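Long-range contact in multifunctional non-homologous end joining DNA repair protein LigD (Mycobacterium tuberculosis, PDB 2IRY), which probably repairs DNA double-strand breaks with Ku, its N-terminal polymerase domain filling gaps before the ligase domain reseals the strand: residues R54-N59 and F66-L71. Sequence-based numbering, arbitrary orientation.
With DGT (2'-deoxyguanosine-5'-triphosphate), chain D.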
loop_
_atom_site.group_PDB
_atom_site.type_symbol
_atom_site.label_atom_id
_atom_site.label_comp_id
_atom_site.label_asym_id
_atom_site.label_seq_id
_atom_site.Cartn_x
_atom_site.Cartn_y
_atom_site.Cartn_z
ATOM N N ARG A 54 -7.364 -8.270 0.864
ATOM C CA ARG A 54 -8.463 -7.322 1.067
ATOM C C ARG A 54 -8.749 -7.180 2.554
ATOM O O ARG A 54 -8.645 -8.167 3.302
ATOM C CB ARG A 54 -9.767 -7.818 0.386
ATOM C CG ARG A 54 -9.776 -7.729 -1.142
ATOM C CD ARG A 54 -8.993 -8.901 -1.782
ATOM N NE ARG A 54 -9.724 -10.173 -1.636
ATOM C CZ ARG A 54 -9.155 -11.367 -1.460
ATOM N NH1 ARG A 54 -9.935 -12.444 -1.318
ATOM N NH2 ARG A 54 -7.817 -11.515 -1.409
ATOM N N LYS A 55 -9.129 -5.979 2.975
ATOM C CA LYS A 55 -9.838 -5.840 4.235
ATOM C C LYS A 55 -11.246 -5.263 3.946
ATOM O O LYS A 55 -11.382 -4.223 3.277
ATOM C CB LYS A 55 -9.055 -4.997 5.265
ATOM C CG LYS A 55 -9.610 -5.208 6.669
ATOM C CD LYS A 55 -8.716 -4.619 7.742
ATOM C CE LYS A 55 -9.368 -4.833 9.088
ATOM N NZ LYS A 55 -8.430 -4.335 10.153
ATOM N N ARG A 56 -12.270 -5.980 4.412
ATOM C CA ARG A 56 -13.660 -5.701 4.043
ATOM C C ARG A 56 -14.462 -5.234 5.243
ATOM O O ARG A 56 -14.329 -5.796 6.331
ATOM C CB ARG A 56 -14.339 -6.937 3.431
ATOM C CG ARG A 56 -13.767 -7.320 2.075
ATOM C CD ARG A 56 -14.276 -8.635 1.564
ATOM N NE ARG A 56 -15.707 -8.577 1.263
ATOM C CZ ARG A 56 -16.459 -9.636 0.948
ATOM N NH1 ARG A 56 -15.939 -10.880 0.955
ATOM N NH2 ARG A 56 -17.749 -9.444 0.648
ATOM N N TRP A 57 -15.317 -4.231 5.004
ATOM C CA TRP A 57 -16.245 -3.718 5.997
ATOM C C TRP A 57 -17.651 -3.781 5.368
ATOM O O TRP A 57 -18.141 -2.764 4.875
ATOM C CB TRP A 57 -15.908 -2.254 6.337
ATOM C CG TRP A 57 -14.727 -2.019 7.290
ATOM C CD1 TRP A 57 -14.798 -1.752 8.631
ATOM C CD2 TRP A 57 -13.332 -1.989 6.946
ATOM N NE1 TRP A 57 -13.528 -1.541 9.140
ATOM C CE2 TRP A 57 -12.615 -1.688 8.129
ATOM C CE3 TRP A 57 -12.619 -2.164 5.744
ATOM C CZ2 TRP A 57 -11.218 -1.571 8.150
ATOM C CZ3 TRP A 57 -11.214 -2.055 5.761
ATOM C CH2 TRP A 57 -10.534 -1.767 6.967
ATOM N N PRO A 58 -18.299 -4.975 5.369
ATOM C CA PRO A 58 -19.572 -5.137 4.650
ATOM C C PRO A 58 -20.652 -4.102 5.065
ATOM O O PRO A 58 -21.449 -3.664 4.233
ATOM C CB PRO A 58 -20.022 -6.574 5.016
ATOM C CG PRO A 58 -18.764 -7.283 5.411
ATOM C CD PRO A 58 -17.902 -6.209 6.080
ATOM N N ASN A 59 -20.696 -3.689 6.320
ATOM C CA ASN A 59 -21.654 -2.628 6.696
ATOM C C ASN A 59 -20.946 -1.342 7.169
ATOM O O ASN A 59 -21.504 -0.548 7.963
ATOM C CB ASN A 59 -22.639 -3.101 7.774
ATOM C CG ASN A 59 -23.788 -3.947 7.222
ATOM O OD1 ASN A 59 -24.255 -4.865 7.900
ATOM N ND2 ASN A 59 -24.258 -3.640 6.008
ATOM N N PHE A 66 -13.121 -7.717 8.374
ATOM C CA PHE A 66 -12.264 -8.881 8.278
ATOM C C PHE A 66 -11.255 -8.801 7.139
ATOM O O PHE A 66 -11.527 -8.199 6.107
ATOM C CB PHE A 66 -13.102 -10.157 8.148
ATOM C CG PHE A 66 -13.995 -10.194 6.934
ATOM C CD1 PHE A 66 -13.521 -10.736 5.722
ATOM C CD2 PHE A 66 -15.304 -9.709 6.989
ATOM C CE1 PHE A 66 -14.352 -10.811 4.600
ATOM C CE2 PHE A 66 -16.147 -9.775 5.858
ATOM C CZ PHE A 66 -15.662 -10.318 4.664
ATOM N N PHE A 67 -10.067 -9.366 7.369
ATOM C CA PHE A 67 -9.084 -9.554 6.294
ATOM C C PHE A 67 -9.473 -10.787 5.486
ATOM O O PHE A 67 -9.977 -11.780 6.040
ATOM C CB PHE A 67 -7.691 -9.830 6.867
ATOM C CG PHE A 67 -6.884 -8.603 7.135
ATOM C CD1 PHE A 67 -6.374 -7.838 6.086
ATOM C CD2 PHE A 67 -6.609 -8.229 8.443
ATOM C CE1 PHE A 67 -5.596 -6.660 6.359
ATOM C CE2 PHE A 67 -5.851 -7.075 8.733
ATOM C CZ PHE A 67 -5.338 -6.298 7.685
ATOM N N GLU A 68 -9.192 -10.745 4.198
ATOM C CA GLU A 68 -9.378 -11.901 3.335
ATOM C C GLU A 68 -8.195 -12.050 2.399
ATOM O O GLU A 68 -7.749 -11.077 1.786
ATOM C CB GLU A 68 -10.702 -11.781 2.567
ATOM C CG GLU A 68 -11.157 -13.073 1.894
ATOM C CD GLU A 68 -12.576 -12.970 1.319
ATOM O OE1 GLU A 68 -13.101 -11.822 1.199
ATOM O OE2 GLU A 68 -13.144 -14.046 0.985
ATOM N N LYS A 69 -7.673 -13.273 2.325
ATOM C CA LYS A 69 -6.512 -13.555 1.492
ATOM C C LYS A 69 -6.859 -14.483 0.344
ATOM O O LYS A 69 -6.874 -14.063 -0.809
ATOM C CB LYS A 69 -5.376 -14.094 2.363
ATOM C CG LYS A 69 -4.778 -13.006 3.250
ATOM C CD LYS A 69 -3.590 -13.514 4.084
ATOM C CE LYS A 69 -2.844 -12.334 4.724
ATOM N NZ LYS A 69 -2.124 -11.441 3.718
ATOM N N GLN A 70 -7.179 -15.734 0.664
ATOM C CA GLN A 70 -7.642 -16.685 -0.360
ATOM C C GLN A 70 -8.775 -16.060 -1.208
ATOM O O GLN A 70 -9.666 -15.365 -0.681
ATOM C CB GLN A 70 -8.101 -18.009 0.293
ATOM C CG GLN A 70 -8.610 -19.064 -0.725
ATOM C CD GLN A 70 -7.477 -19.919 -1.269
ATOM O OE1 GLN A 70 -6.377 -19.847 -0.772
ATOM N NE2 GLN A 70 -7.760 -20.748 -2.272
ATOM N N LEU A 71 -8.728 -16.284 -2.517
ATOM C CA LEU A 71 -9.806 -15.823 -3.387
ATOM C C LEU A 71 -10.929 -16.871 -3.340
ATOM O O LEU A 71 -10.730 -18.010 -3.789
ATOM C CB LEU A 71 -9.295 -15.592 -4.817
ATOM C CG LEU A 71 -10.303 -14.976 -5.813
ATOM C CD1 LEU A 71 -10.913 -13.584 -5.360
ATOM C CD2 LEU A 71 -9.699 -14.878 -7.224
HETATM P PG DGT D . -0.034 3.919 10.331
HETATM O O1G DGT D . -1.094 4.564 11.185
HETATM O O2G DGT D . 0.990 3.173 11.160
HETATM O O3G DGT D . 0.543 4.857 9.292
HETATM O O3B DGT D . -0.834 2.812 9.442
HETATM P PB DGT D . -0.160 1.667 8.505
HETATM O O1B DGT D . -0.957 1.555 7.231
HETATM O O2B DGT D . 1.335 1.842 8.381
HETATM O O3A DGT D . -0.396 0.315 9.378
HETATM P PA DGT D . -1.872 -0.273 9.686
HETATM O O1A DGT D . -1.779 -1.319 10.773
HETATM O O2A DGT D . -2.806 0.894 9.928
HETATM O "O5'" DGT D . -2.236 -1.020 8.285
HETATM C "C5'" DGT D . -1.490 -2.157 7.807
HETATM C "C4'" DGT D . -0.888 -2.993 8.939
HETATM O "O4'" DGT D . -1.695 -4.141 9.219
HETATM C "C3'" DGT D . 0.521 -3.488 8.674
HETATM O "O3'" DGT D . 1.460 -2.624 9.315
HETATM C "C2'" DGT D . 0.572 -4.878 9.284
HETATM C "C1'" DGT D . -0.886 -5.279 9.500
HETATM N N9 DGT D . -1.302 -6.345 8.559
HETATM C C8 DGT D . -0.973 -6.410 7.257
HETATM N N7 DGT D . -1.507 -7.495 6.650
HETATM C C5 DGT D . -2.205 -8.152 7.589
HETATM C C6 DGT D . -3.025 -9.384 7.619
HETATM O O6 DGT D . -3.163 -10.052 6.579
HETATM N N1 DGT D . -3.600 -9.745 8.779
HETATM C C2 DGT D . -3.444 -9.015 9.910
HETATM N N2 DGT D . -4.056 -9.436 11.042
HETATM N N3 DGT D . -2.710 -7.865 9.957
HETATM C C4 DGT D . -2.078 -7.395 8.848
HETATM O O HOH W 1 -12.744 -13.816 -1.868
HETATM O O HOH W 2 -12.488 -10.301 -1.116
#
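The ring of F67 lies between K55 and the base of the bound dGTP. CD of K55 sits over one face, 3.9 Å from the F67 ring centroid, and the guanine lies over the opposite face, with DGT C2 3.3 Å from F67 CE2. K55 reaches the ring because its CG is anti to the backbone N (chi1 -163°) and the chain beyond runs extended. H114 meets F67 edge-to-face; by similarity, both H114 and K55 bind the polymerase substrate. On the other face of the sheet, NH1 of R56 makes a salt bridge to E68 OE1 at 3.0 Å, on the syn side of a carboxylate nearly coplanar with the guanidinium. CB of R56 makes a CH-pi contact over the F66 ring, while P58 CG touches F66 CE2 at 3.6 Å. NE of R56 is held separately by Q108 O.

Strands 53-56 and 66-68 form a beta hairpin at one edge of an antiparallel sheet in the primase-polymerase domain. K55 and F67 are its non-hydrogen-bonded pair, flanked by the hydrogen-bonded pairs R54-E68 and R56-F66. R54 bends at chi2 and chi3, turning the edge of its guanidinium to the chain just beyond strand 66-68: NH2 gives a nearly straight bond to K69 O (2.8 Å), and NH1 reaches Q70 O (3.0 Å) from above the carbonyl plane. A water bridges R54 NE to E68 OE1, 2.8 Å from each, linking this arginine to the carboxylate that holds R56. A52 O also accepts from R54 NH2; W104 and I105 of helix 99-107 pack against the R54 side chain.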